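Local coordinates for single-stranded DNA-binding protein WHY3, chloroplastic (Arabidopsis thaliana, PDB 4KOQ) that binds single-stranded DNA in chloroplasts and nucleus, guards the plastid genome against illegitimate recombination and represses transcription of the kinesin gene KP1, at residues A[12-17]-A[21-26]; A[50-55]-A[60-65]; A[72-77]-A[87-92]; A[91-96]-A[101-106]; A[121-126]-A[130-135]. All blocks are in the same frame, centred on the assembly; numbering follows the deposited sequence.

Contact 1: residues A[12-17]-A[21-26]; sequences GHSIYK and ALTIEP
His13 and Ile24 exchange two backbone hydrogen bonds, His13 N to Ile24 O at 2.9 Å and Ile24 N to His13 O at 2.8 Å, and Ile15 and Leu22 do the same two residues along. These paired rings make the segments the first antiparallel beta hairpin of the Whirly fold, the axes of the short segments approaching to 4.6 Å. Between them lies the non-hydrogen-bonded pair Ser14 and Thr23, whose hydroxyls meet, OG to OG1, at 2.9 Å. Both oxygens sit anti to their own carbonyl carbons (chi1 -55° in each), which tilts them toward one another across the strands. A water joins Gly12 N to Glu25 OE1, while Glu25 OE2 accepts from Val11 N. The two faces differ: His13, Ile15, Leu22 and Ile24 turn to the side covered by helix 141-158 and strand 131-140, whereas Ser14, Tyr16, Ala21 and Thr23 occupy the other, where Trp62 packs on Ala21 and Thr23. Residues 17-22, which span the turn, are probably required for single-stranded DNA binding, as in related proteins. Beside that turn the Tyr16 ring meets a methyl group obliquely, CD1 lying 3.8 Å from Ala21 CB.

Contact 2: residues A[50-55]-A[60-65]; sequences QFAPAA and YDWSRK
Ala52 CB sits over one face of the Trp62 indole, 3.6 Å from the centroid of the six-membered ring and 15° off its normal, in a CH-pi contact that forms the tight part of this contact. The indole is turned back over strand 39-56, and its CZ3 edge reaches past Ala52 to Gln50 O. Tyr60 packs on the same strand: its CB lies 4.1 Å from Ala52 CB, and its CD2 is 3.6 Å from Ala54 CA. Tyr60 OH is bonded to Lys17 O of the first hairpin, which ties down the far end of this ring. A single backbone hydrogen bond spans the close part, Asp61 N to Pro53 O at 3.0 Å, nearly straight on to the carbonyl. The segments belong to the antiparallel hairpin of strands 39-56 and 59-70, but regular pairing is interrupted here: Asp61 centres an inverse gamma turn, and a short 3-10 segment follows at 62-63. Asp61 OD1 accepts Ser63 OG through its syn lone pair, bracing this irregular turn. Toward solvent the contact thins to long, polar side chains. Arg64 crosses Pro53 at about a right angle, NH1 lying 3.6 Å from Pro53 CG, and the same NH1 makes a long salt bridge to Asp61 OD2. Lys65 runs alongside Gln50, extended beyond CG although CG itself starts between the backbone N and the carbonyl carbon (chi1 75°); its NZ gives a hydrogen bond to Gln50 OE1 at 2.8 Å, from a position tilted off the amide carbonyl plane.

Contact 3: residues A[72-77]-A[87-92]; sequences VTEIGN and CEFFHD. With PO4 (phosphate ion), chain B.
Glu74 lies along one face of the Phe89 ring and ends at the edge of His91. Its CG stands over the centre of the phenyl group, 3.7 Å from the centroid and 9° off the normal, a CH-pi contact; the two side chains run in opposite directions, with the carboxylate plane only 24° from the ring plane. Extended beyond CG, Glu74 carries OE2 to His91 NE2, 2.7 Å away. The imidazole donates from its edge into the syn lone pair of OE2, and the two flat groups are nearly coplanar. Glu74 OE1 accepts from Ser71 N, so a bond to each oxygen limits rotation of the carboxylate. At the other nitrogen, His91 ND1 donates to phosphate O3 at an unusually short 2.5 Å. Phe68 stacks on this imidazole. Asn77, one helical turn on from Glu74, brings ND2 to the edge of Phe89 at CE1, 3.6 Å away, and sets OD1 beside Cys87 CB. Helix 72-79 thus packs along strand 87-91, nearly antiparallel to it, through a His-carboxylate hydrogen bond beside a phosphate, probably from the crystallisation liquor, that Ser69 and Lys105 also bind.

Contact 4: residues A[91-96]-A[101-106]; sequences HDPFKG and GKVRKV. With PO4 (phosphate ion), chain B.
His91 and Lys105 face each other as an antiparallel hydrogen-bonded pair, with His91 N to Lys105 O and Lys105 N to His91 O both at 2.8 Å. This is the last regular pairing before strand 87-91 gives way to the loop. Polar side-chain bonds then take over at Asp92. Its CG lies anti to the backbone N (chi1 179°), carrying the carboxylate across the mouth of the loop, where OD2 receives Gly101 N on its syn side at 2.8 Å. The other oxygen, OD1, is met from above the carboxylate plane by Phe94 N at 2.8 Å, forming an Asx turn within the type I beta turn from Asp92 to Lys95. One carboxylate therefore takes backbone N-H groups from the turn at Phe94 and from the far side of the loop at Gly101. Among the apolar contacts, Val103 receives two neighbours from the turn: its CG1 lies 4.1 Å from Pro93 CG, and its CG2 meets the edge of the Phe94 ring, 3.9 Å from CE2. Pro93 also passes across the Lys105 chain. That lysine, extended beyond CG, hydrogen-bonds the phosphate as well, NZ to O1 at 3.1 Å; NZ also bonds Val67 O, and the phosphate probably derives from the crystallisation liquor. On the far side of strand 103-111 lies strand 117-126, whose Val124 packs on Val103 and Lys105, while helix 72-79 reaches the His91 end through Glu74.

Contact 5: residues A[121-126]-A[130-135]; sequences NLSVQN and NVDESV
Ser123 OG donates to Asp132 OD1 at 2.6 Å, meeting the carboxylate on its syn side and joining diagonally placed residues on one face of the hairpin. The same hydroxyl accepts Gln125 NE2 at 3.0 Å, a bond in the plane of the Gln125 amide, so Ser123 relays between amide and acid. Gln125 also lies alongside Asp132, pointing the same way, with its CG 3.6 Å from OD2; the amide and carboxylate planes are 51° apart. At the other end Asn121 reaches over the neighbouring strand. Its CG is anti to the backbone N (chi1 172°), and ND2 gives an in-plane bond to Ser134 OG at 2.9 Å and a second to Val135 O at 3.1 Å, the latter from above the carbonyl plane. Val135 O also takes Leu122 N and is thus gripped by two donors. Backbone pairs Leu122 with Val135, Val124 with Glu133 and Asn126 with Val131 hold these side chains in register. On the opposite face Leu122 and Val135 pack against Phe51, and Val124 on Gln66. Near the turn Asn126 OD1 accepts Leu129 N, and Asn130 and Val131 both face Asn126. The result is an antiparallel beta hairpin closed by a G1 beta bulge, at the edge of the second four-stranded sheet within the chain.

The five contacts follow one another along the chain, with contacts 3 and 4 overlapping at His91 and Asp92. Contacts 1 and 2 belong to the first antiparallel sheet, their centres about 11 Å apart, and share the junction of strands 20-33 and 39-56. Contacts 4 and 5, with centres about 12 Å apart, are joined by the pairing of strands 103-111 and 117-126 in the second sheet. Contact 3 sets the connecting helix 72-79 against that sheet's first strand and shares the phosphate with contact 4. The sheets meet where Phe51 of contact 2 packs on Leu122 and Val135 of contact 5. All are parts of the Whirly domain, which assembles as a homotetramer.

Contact 1: residues A[12-17]-A[21-26]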
# COMPACT_ATOMS: atom_id res chain seq x y z
N GLY A 12 -2.77 6.07 19.38
CA GLY A 12 -1.65 5.20 19.69
C GLY A 12 -1.99 3.73 19.48
O GLY A 12 -3.07 3.26 19.80
N HIS A 13 -1.07 3.01 18.87
CA HIS A 13 -1.22 1.58 18.71
C HIS A 13 -0.39 0.91 19.79
O HIS A 13 0.80 1.15 19.88
CB HIS A 13 -0.79 1.18 17.30
CG HIS A 13 -0.70 -0.30 17.09
ND1 HIS A 13 -1.80 -1.14 17.11
CD2 HIS A 13 0.38 -1.09 16.89
CE1 HIS A 13 -1.39 -2.38 16.92
NE2 HIS A 13 -0.08 -2.38 16.79
N SER A 14 -1.03 0.09 20.62
CA SER A 14 -0.36 -0.56 21.74
C SER A 14 -0.22 -2.09 21.68
O SER A 14 -1.08 -2.81 21.18
CB SER A 14 -1.09 -0.19 23.01
OG SER A 14 -1.15 1.22 23.11
N ILE A 15 0.86 -2.57 22.28
CA ILE A 15 1.14 -3.97 22.45
C ILE A 15 1.41 -4.16 23.92
O ILE A 15 2.29 -3.52 24.48
CB ILE A 15 2.35 -4.36 21.63
CG1 ILE A 15 2.03 -4.12 20.16
CG2 ILE A 15 2.73 -5.83 21.83
CD1 ILE A 15 3.24 -4.01 19.28
N TYR A 16 0.62 -5.03 24.54
CA TYR A 16 0.69 -5.25 25.98
C TYR A 16 1.21 -6.65 26.27
O TYR A 16 0.64 -7.63 25.81
CB TYR A 16 -0.70 -5.11 26.57
CG TYR A 16 -1.30 -3.77 26.38
CD1 TYR A 16 -0.89 -2.70 27.14
CD2 TYR A 16 -2.30 -3.56 25.43
CE1 TYR A 16 -1.43 -1.46 26.96
CE2 TYR A 16 -2.85 -2.32 25.26
CZ TYR A 16 -2.42 -1.28 26.03
OH TYR A 16 -2.96 -0.04 25.87
N LYS A 17 2.32 -6.75 26.99
CA LYS A 17 2.86 -8.03 27.29
C LYS A 17 3.03 -8.21 28.79
O LYS A 17 2.70 -7.32 29.59
CB LYS A 17 4.20 -8.25 26.55
CG LYS A 17 4.04 -8.37 25.02
CD LYS A 17 3.24 -9.62 24.60
CE LYS A 17 2.79 -9.53 23.16
NZ LYS A 17 3.87 -9.95 22.26
N ALA A 21 4.81 -2.88 28.20
CA ALA A 21 3.92 -2.39 27.18
C ALA A 21 4.68 -1.44 26.24
O ALA A 21 5.64 -0.78 26.65
CB ALA A 21 2.74 -1.63 27.83
N LEU A 22 4.22 -1.35 25.01
CA LEU A 22 4.75 -0.42 24.01
C LEU A 22 3.57 0.26 23.32
O LEU A 22 2.65 -0.41 22.88
CB LEU A 22 5.53 -1.22 22.95
CG LEU A 22 6.00 -0.45 21.71
CD1 LEU A 22 6.92 0.71 22.06
CD2 LEU A 22 6.64 -1.39 20.71
N THR A 23 3.59 1.58 23.24
CA THR A 23 2.61 2.30 22.46
C THR A 23 3.34 3.13 21.41
O THR A 23 4.40 3.69 21.67
CB THR A 23 1.75 3.25 23.36
OG1 THR A 23 1.15 2.49 24.41
CG2 THR A 23 0.67 3.89 22.58
N ILE A 24 2.78 3.17 20.21
CA ILE A 24 3.37 3.83 19.06
C ILE A 24 2.39 4.84 18.50
O ILE A 24 1.27 4.48 18.11
CB ILE A 24 3.70 2.83 17.94
CG1 ILE A 24 4.61 1.74 18.52
CG2 ILE A 24 4.37 3.50 16.77
CD1 ILE A 24 4.91 0.63 17.59
N GLU A 25 2.81 6.10 18.49
CA GLU A 25 1.96 7.22 18.05
C GLU A 25 2.57 8.00 16.90
O GLU A 25 3.70 8.45 16.97
CB GLU A 25 1.68 8.20 19.20
CG GLU A 25 0.69 9.32 18.77
CD GLU A 25 -0.72 9.24 19.40
OE1 GLU A 25 -0.80 8.96 20.63
OE2 GLU A 25 -1.74 9.47 18.68
N PRO A 26 1.81 8.20 15.84
CA PRO A 26 2.40 9.01 14.78
C PRO A 26 2.39 10.51 15.11
O PRO A 26 1.54 11.00 15.88
CB PRO A 26 1.53 8.69 13.57
CG PRO A 26 0.35 8.05 14.09
CD PRO A 26 0.52 7.62 15.46
O HOH W 1 -2.79 7.83 21.74

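Contact 2: residues A[50-55]-A[60-65]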
# COMPACT_ATOMS: atom_id res chain seq x y z
N GLN A 50 6.67 4.66 23.10
CA GLN A 50 6.68 4.78 24.57
C GLN A 50 6.69 3.40 25.17
O GLN A 50 5.80 2.61 24.90
CB GLN A 50 5.45 5.55 25.03
CG GLN A 50 5.31 6.90 24.30
CD GLN A 50 4.25 7.82 24.93
OE1 GLN A 50 4.23 8.04 26.15
NE2 GLN A 50 3.39 8.37 24.11
N PHE A 51 7.70 3.10 25.99
CA PHE A 51 7.86 1.78 26.59
C PHE A 51 7.62 1.94 28.08
O PHE A 51 8.14 2.90 28.69
CB PHE A 51 9.29 1.24 26.43
CG PHE A 51 9.73 0.92 25.00
CD1 PHE A 51 10.06 1.92 24.10
CD2 PHE A 51 9.87 -0.41 24.60
CE1 PHE A 51 10.48 1.61 22.82
CE2 PHE A 51 10.31 -0.72 23.33
CZ PHE A 51 10.61 0.29 22.45
N ALA A 52 6.87 1.02 28.67
CA ALA A 52 6.66 1.04 30.13
C ALA A 52 6.76 -0.34 30.73
O ALA A 52 6.23 -1.32 30.18
CB ALA A 52 5.31 1.64 30.44
N PRO A 53 7.42 -0.45 31.91
CA PRO A 53 7.59 -1.74 32.57
C PRO A 53 6.29 -2.13 33.29
O PRO A 53 5.55 -1.22 33.66
CB PRO A 53 8.73 -1.48 33.57
CG PRO A 53 8.61 -0.02 33.91
CD PRO A 53 8.09 0.65 32.63
N ALA A 54 6.02 -3.41 33.45
CA ALA A 54 4.80 -3.82 34.15
C ALA A 54 4.90 -3.34 35.62
O ALA A 54 5.98 -3.27 36.15
CB ALA A 54 4.60 -5.33 34.07
N ALA A 55 3.78 -2.94 36.21
CA ALA A 55 3.77 -2.44 37.59
C ALA A 55 2.69 -3.10 38.46
O ALA A 55 2.56 -2.75 39.62
CB ALA A 55 3.55 -0.94 37.59
N TYR A 60 0.76 -0.87 33.93
CA TYR A 60 2.12 -0.56 33.59
C TYR A 60 2.43 0.80 34.17
O TYR A 60 1.58 1.68 34.24
CB TYR A 60 2.30 -0.58 32.07
CG TYR A 60 1.91 -1.90 31.45
CD1 TYR A 60 0.60 -2.14 31.04
CD2 TYR A 60 2.85 -2.92 31.28
CE1 TYR A 60 0.26 -3.33 30.46
CE2 TYR A 60 2.50 -4.10 30.68
CZ TYR A 60 1.20 -4.31 30.29
OH TYR A 60 0.86 -5.50 29.71
N ASP A 61 3.68 0.97 34.56
CA ASP A 61 4.11 2.20 35.19
C ASP A 61 4.56 3.24 34.16
O ASP A 61 5.74 3.37 33.85
CB ASP A 61 5.24 1.86 36.16
CG ASP A 61 5.61 3.01 37.03
OD1 ASP A 61 5.06 4.11 36.84
OD2 ASP A 61 6.48 2.79 37.89
N TRP A 62 3.59 3.99 33.65
CA TRP A 62 3.85 5.01 32.65
C TRP A 62 4.60 6.19 33.22
O TRP A 62 5.17 6.99 32.48
CB TRP A 62 2.54 5.44 32.00
CG TRP A 62 1.92 4.29 31.25
CD1 TRP A 62 0.90 3.48 31.67
CD2 TRP A 62 2.33 3.78 29.97
NE1 TRP A 62 0.65 2.52 30.73
CE2 TRP A 62 1.50 2.69 29.67
CE3 TRP A 62 3.32 4.15 29.05
CZ2 TRP A 62 1.63 1.95 28.49
CZ3 TRP A 62 3.45 3.42 27.88
CH2 TRP A 62 2.60 2.35 27.60
N SER A 63 4.65 6.28 34.55
CA SER A 63 5.40 7.35 35.18
C SER A 63 6.89 7.07 35.01
O SER A 63 7.72 7.97 35.08
CB SER A 63 5.01 7.50 36.68
OG SER A 63 5.62 6.53 37.51
N ARG A 64 7.22 5.80 34.75
CA ARG A 64 8.60 5.41 34.49
C ARG A 64 8.83 5.03 33.00
O ARG A 64 9.75 4.29 32.66
CB ARG A 64 8.97 4.26 35.41
CG ARG A 64 9.14 4.73 36.86
CD ARG A 64 9.43 3.62 37.85
NE ARG A 64 10.59 2.80 37.49
CZ ARG A 64 10.54 1.50 37.23
NH1 ARG A 64 9.40 0.83 37.28
NH2 ARG A 64 11.66 0.86 36.91
N LYS A 65 7.99 5.57 32.14
CA LYS A 65 8.11 5.27 30.70
C LYS A 65 9.40 5.82 30.13
O LYS A 65 9.97 6.80 30.64
CB LYS A 65 6.93 5.86 29.96
CG LYS A 65 6.98 7.33 29.77
CD LYS A 65 5.69 7.83 29.16
CE LYS A 65 5.75 9.34 28.94
NZ LYS A 65 4.51 9.85 28.28

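Contact 3: residues A[72-77]-A[87-92]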
# COMPACT_ATOMS: atom_id res chain seq x y z
N VAL A 72 11.85 8.68 9.87
CA VAL A 72 11.54 8.05 8.60
C VAL A 72 12.58 7.01 8.17
O VAL A 72 12.23 5.92 7.74
CB VAL A 72 11.35 9.16 7.55
CG1 VAL A 72 11.44 8.64 6.16
CG2 VAL A 72 10.03 9.88 7.81
N THR A 73 13.87 7.36 8.24
CA THR A 73 14.92 6.41 7.81
C THR A 73 14.93 5.19 8.70
O THR A 73 15.07 4.09 8.23
CB THR A 73 16.31 7.08 7.82
OG1 THR A 73 16.30 8.18 6.90
CG2 THR A 73 17.40 6.10 7.39
N GLU A 74 14.75 5.39 9.99
CA GLU A 74 14.68 4.27 10.93
C GLU A 74 13.50 3.34 10.71
O GLU A 74 13.63 2.13 10.77
CB GLU A 74 14.72 4.79 12.37
CG GLU A 74 16.08 5.33 12.74
CD GLU A 74 16.12 6.24 13.98
OE1 GLU A 74 15.06 6.64 14.52
OE2 GLU A 74 17.25 6.61 14.40
N ILE A 75 12.34 3.92 10.38
CA ILE A 75 11.21 3.16 9.92
C ILE A 75 11.60 2.37 8.70
O ILE A 75 11.28 1.21 8.57
CB ILE A 75 10.00 4.06 9.63
CG1 ILE A 75 9.54 4.73 10.91
CG2 ILE A 75 8.92 3.21 8.96
CD1 ILE A 75 8.78 6.05 10.74
N GLY A 76 12.34 3.00 7.77
CA GLY A 76 12.79 2.24 6.63
C GLY A 76 13.65 1.03 6.98
O GLY A 76 13.54 -0.03 6.35
N ASN A 77 14.50 1.18 7.98
CA ASN A 77 15.27 0.05 8.43
C ASN A 77 14.39 -1.10 8.90
O ASN A 77 14.63 -2.24 8.57
CB ASN A 77 16.16 0.46 9.57
CG ASN A 77 17.39 -0.38 9.65
OD1 ASN A 77 17.39 -1.58 9.33
ND2 ASN A 77 18.47 0.26 10.00
N CYS A 87 18.69 -4.45 13.98
CA CYS A 87 19.08 -3.07 13.80
C CYS A 87 19.16 -2.38 15.17
O CYS A 87 18.53 -2.81 16.14
CB CYS A 87 18.11 -2.34 12.85
SG CYS A 87 16.45 -2.27 13.41
N GLU A 88 19.97 -1.34 15.23
CA GLU A 88 20.24 -0.64 16.49
C GLU A 88 20.39 0.83 16.16
O GLU A 88 21.18 1.22 15.27
CB GLU A 88 21.54 -1.18 17.12
CG GLU A 88 21.79 -0.75 18.52
CD GLU A 88 22.91 -1.57 19.20
OE1 GLU A 88 23.75 -2.14 18.49
OE2 GLU A 88 22.95 -1.64 20.44
N PHE A 89 19.64 1.65 16.87
CA PHE A 89 19.65 3.09 16.66
C PHE A 89 20.12 3.82 17.91
O PHE A 89 19.65 3.52 19.00
CB PHE A 89 18.24 3.57 16.35
CG PHE A 89 17.54 2.78 15.30
CD1 PHE A 89 18.15 2.50 14.09
CD2 PHE A 89 16.26 2.32 15.51
CE1 PHE A 89 17.46 1.75 13.09
CE2 PHE A 89 15.58 1.60 14.53
CZ PHE A 89 16.18 1.33 13.32
N PHE A 90 20.99 4.80 17.74
CA PHE A 90 21.53 5.57 18.84
C PHE A 90 21.14 7.04 18.74
O PHE A 90 21.41 7.67 17.72
CB PHE A 90 23.06 5.51 18.82
CG PHE A 90 23.61 4.11 18.83
CD1 PHE A 90 23.64 3.36 17.66
CD2 PHE A 90 24.10 3.55 19.98
CE1 PHE A 90 24.14 2.06 17.67
CE2 PHE A 90 24.62 2.25 19.99
CZ PHE A 90 24.63 1.52 18.84
N HIS A 91 20.54 7.56 19.79
CA HIS A 91 20.10 8.94 19.83
C HIS A 91 20.65 9.63 21.07
O HIS A 91 20.57 9.10 22.17
CB HIS A 91 18.59 9.05 19.91
CG HIS A 91 17.88 8.71 18.63
ND1 HIS A 91 16.51 8.82 18.50
CD2 HIS A 91 18.32 8.20 17.45
CE1 HIS A 91 16.14 8.43 17.29
NE2 HIS A 91 17.22 8.06 16.62
N ASP A 92 21.15 10.85 20.86
CA ASP A 92 21.46 11.77 21.94
C ASP A 92 20.38 12.84 21.99
O ASP A 92 20.29 13.66 21.09
CB ASP A 92 22.81 12.43 21.71
CG ASP A 92 23.18 13.43 22.80
OD1 ASP A 92 22.31 13.82 23.60
OD2 ASP A 92 24.37 13.83 22.85
P PO4 B . 14.44 10.57 21.27
O1 PO4 B . 13.55 10.01 22.34
O2 PO4 B . 15.73 11.08 21.87
O3 PO4 B . 14.80 9.56 20.23
O4 PO4 B . 13.69 11.69 20.57

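Contact 4: residues A[91-96]-A[101-106]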
# COMPACT_ATOMS: atom_id res chain seq x y z
N HIS A 91 20.54 7.56 19.79
CA HIS A 91 20.10 8.94 19.83
C HIS A 91 20.65 9.63 21.07
O HIS A 91 20.57 9.10 22.17
CB HIS A 91 18.59 9.05 19.91
CG HIS A 91 17.88 8.71 18.63
ND1 HIS A 91 16.51 8.82 18.50
CD2 HIS A 91 18.32 8.20 17.45
CE1 HIS A 91 16.14 8.43 17.29
NE2 HIS A 91 17.22 8.06 16.62
N ASP A 92 21.15 10.85 20.86
CA ASP A 92 21.46 11.77 21.94
C ASP A 92 20.38 12.84 21.99
O ASP A 92 20.29 13.66 21.09
CB ASP A 92 22.81 12.43 21.71
CG ASP A 92 23.18 13.43 22.80
OD1 ASP A 92 22.31 13.82 23.60
OD2 ASP A 92 24.37 13.83 22.85
N PRO A 93 19.55 12.84 23.04
CA PRO A 93 18.38 13.72 23.16
C PRO A 93 18.75 15.18 23.39
O PRO A 93 17.90 16.06 23.28
CB PRO A 93 17.65 13.21 24.39
CG PRO A 93 18.35 12.00 24.83
CD PRO A 93 19.67 11.93 24.19
N PHE A 94 20.01 15.43 23.73
CA PHE A 94 20.45 16.79 24.01
C PHE A 94 21.58 17.16 23.06
O PHE A 94 22.44 17.96 23.42
CB PHE A 94 20.93 16.93 25.46
CG PHE A 94 19.93 16.48 26.49
CD1 PHE A 94 18.80 17.23 26.76
CD2 PHE A 94 20.13 15.30 27.19
CE1 PHE A 94 17.88 16.80 27.71
CE2 PHE A 94 19.21 14.86 28.13
CZ PHE A 94 18.09 15.61 28.40
N LYS A 95 21.59 16.57 21.87
CA LYS A 95 22.58 16.98 20.87
C LYS A 95 22.40 18.46 20.63
O LYS A 95 21.27 18.95 20.56
CB LYS A 95 22.43 16.21 19.56
CG LYS A 95 23.38 15.03 19.45
CD LYS A 95 24.70 15.42 18.80
CE LYS A 95 24.57 15.63 17.30
NZ LYS A 95 24.29 14.36 16.55
N GLY A 96 23.53 19.17 20.54
CA GLY A 96 23.52 20.61 20.46
C GLY A 96 23.61 21.19 21.85
O GLY A 96 24.66 21.69 22.25
N GLY A 101 25.96 14.51 25.03
CA GLY A 101 26.88 13.47 25.42
C GLY A 101 26.63 12.85 26.78
O GLY A 101 27.31 11.90 27.15
N LYS A 102 25.67 13.37 27.53
CA LYS A 102 25.45 12.87 28.88
C LYS A 102 24.42 11.73 28.94
O LYS A 102 24.45 10.91 29.86
CB LYS A 102 25.02 14.00 29.79
CG LYS A 102 26.14 15.00 30.07
CD LYS A 102 25.65 16.13 30.93
CE LYS A 102 26.68 17.26 31.04
NZ LYS A 102 26.16 18.34 31.90
N VAL A 103 23.53 11.69 27.95
CA VAL A 103 22.48 10.67 27.90
C VAL A 103 22.44 10.04 26.52
O VAL A 103 22.48 10.74 25.50
CB VAL A 103 21.11 11.27 28.24
CG1 VAL A 103 19.99 10.21 28.11
CG2 VAL A 103 21.14 11.82 29.65
N ARG A 104 22.39 8.71 26.49
CA ARG A 104 22.29 7.99 25.23
C ARG A 104 21.06 7.11 25.26
O ARG A 104 20.84 6.41 26.22
CB ARG A 104 23.54 7.13 25.06
CG ARG A 104 23.68 6.45 23.73
CD ARG A 104 25.15 6.08 23.46
NE ARG A 104 25.38 4.64 23.38
CZ ARG A 104 25.89 3.88 24.36
NH1 ARG A 104 26.23 4.40 25.53
NH2 ARG A 104 26.04 2.58 24.16
N LYS A 105 20.27 7.14 24.19
CA LYS A 105 19.13 6.23 24.07
C LYS A 105 19.42 5.33 22.91
O LYS A 105 19.76 5.79 21.83
CB LYS A 105 17.85 6.99 23.80
CG LYS A 105 17.42 7.94 24.91
CD LYS A 105 16.05 8.54 24.56
CE LYS A 105 15.46 9.30 25.72
NZ LYS A 105 14.14 9.81 25.37
N VAL A 106 19.29 4.03 23.16
CA VAL A 106 19.56 3.05 22.17
C VAL A 106 18.35 2.15 22.02
O VAL A 106 17.91 1.52 22.99
CB VAL A 106 20.73 2.15 22.59
CG1 VAL A 106 21.06 1.20 21.44
CG2 VAL A 106 21.94 3.00 22.94
P PO4 B . 14.44 10.57 21.27
O1 PO4 B . 13.55 10.01 22.34
O2 PO4 B . 15.73 11.08 21.87
O3 PO4 B . 14.80 9.56 20.23
O4 PO4 B . 13.69 11.69 20.57
O HOH W 2 22.97 13.79 26.58

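Contact 5: residues A[121-126]-A[130-135]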
# COMPACT_ATOMS: atom_id res chain seq x y z
N ASN A 121 14.17 -3.52 22.34
CA ASN A 121 14.77 -3.10 23.60
C ASN A 121 15.06 -1.62 23.54
O ASN A 121 15.71 -1.17 22.62
CB ASN A 121 16.05 -3.90 23.80
CG ASN A 121 16.87 -3.40 24.99
OD1 ASN A 121 18.07 -3.23 24.88
ND2 ASN A 121 16.21 -3.15 26.10
N LEU A 122 14.57 -0.83 24.50
CA LEU A 122 15.04 0.54 24.62
C LEU A 122 15.88 0.68 25.89
O LEU A 122 15.39 0.35 26.97
CB LEU A 122 13.86 1.49 24.67
CG LEU A 122 14.16 2.97 24.89
CD1 LEU A 122 15.09 3.58 23.87
CD2 LEU A 122 12.85 3.76 24.96
N SER A 123 17.11 1.19 25.75
CA SER A 123 17.99 1.37 26.90
C SER A 123 18.31 2.84 26.92
O SER A 123 18.72 3.38 25.92
CB SER A 123 19.25 0.48 26.77
OG SER A 123 20.30 0.84 27.67
N VAL A 124 18.07 3.48 28.06
CA VAL A 124 18.35 4.90 28.21
C VAL A 124 19.44 5.01 29.30
O VAL A 124 19.20 4.62 30.41
CB VAL A 124 17.10 5.65 28.66
CG1 VAL A 124 17.41 7.12 28.82
CG2 VAL A 124 15.91 5.46 27.65
N GLN A 125 20.59 5.54 28.93
CA GLN A 125 21.79 5.38 29.73
C GLN A 125 22.25 6.75 30.16
O GLN A 125 22.49 7.61 29.31
CB GLN A 125 22.87 4.68 28.92
CG GLN A 125 22.45 3.32 28.36
CD GLN A 125 23.36 2.85 27.24
OE1 GLN A 125 24.42 3.42 27.01
NE2 GLN A 125 22.93 1.81 26.53
N ASN A 126 22.34 6.96 31.46
CA ASN A 126 22.93 8.17 32.01
C ASN A 126 24.21 7.78 32.73
O ASN A 126 24.15 7.30 33.86
CB ASN A 126 21.97 8.82 33.00
CG ASN A 126 22.50 10.14 33.53
OD1 ASN A 126 23.71 10.34 33.68
ND2 ASN A 126 21.59 11.06 33.81
N ASN A 130 25.39 6.72 36.56
CA ASN A 130 25.51 5.25 36.62
C ASN A 130 24.17 4.53 36.60
O ASN A 130 23.93 3.60 37.38
CB ASN A 130 26.31 4.80 37.85
CG ASN A 130 27.75 5.24 37.80
OD1 ASN A 130 28.26 5.57 36.73
ND2 ASN A 130 28.42 5.25 38.95
N VAL A 131 23.28 4.96 35.71
CA VAL A 131 22.01 4.30 35.56
C VAL A 131 21.76 3.96 34.08
O VAL A 131 22.03 4.74 33.18
CB VAL A 131 20.86 5.15 36.15
CG1 VAL A 131 19.54 4.44 36.01
CG2 VAL A 131 21.12 5.45 37.61
N ASP A 132 21.32 2.74 33.88
CA ASP A 132 20.85 2.24 32.59
C ASP A 132 19.42 1.78 32.88
O ASP A 132 19.21 0.87 33.69
CB ASP A 132 21.72 1.06 32.17
CG ASP A 132 21.46 0.63 30.74
OD1 ASP A 132 20.32 0.85 30.31
OD2 ASP A 132 22.38 0.10 30.07
N GLU A 133 18.43 2.44 32.26
CA GLU A 133 17.05 2.00 32.36
C GLU A 133 16.69 1.34 31.03
O GLU A 133 16.77 2.00 30.01
CB GLU A 133 16.13 3.20 32.55
CG GLU A 133 16.45 4.02 33.81
CD GLU A 133 15.95 3.35 35.06
OE1 GLU A 133 14.77 2.94 35.07
OE2 GLU A 133 16.73 3.22 36.02
N SER A 134 16.34 0.07 31.07
CA SER A 134 16.23 -0.77 29.87
C SER A 134 14.89 -1.48 29.94
O SER A 134 14.55 -2.02 30.97
CB SER A 134 17.40 -1.77 29.85
OG SER A 134 17.60 -2.44 28.60
N VAL A 135 14.11 -1.40 28.86
CA VAL A 135 12.80 -2.04 28.79
C VAL A 135 12.82 -2.94 27.57
O VAL A 135 13.22 -2.48 26.51
CB VAL A 135 11.64 -1.03 28.63
CG1 VAL A 135 10.29 -1.77 28.54
CG2 VAL A 135 11.61 -0.05 29.78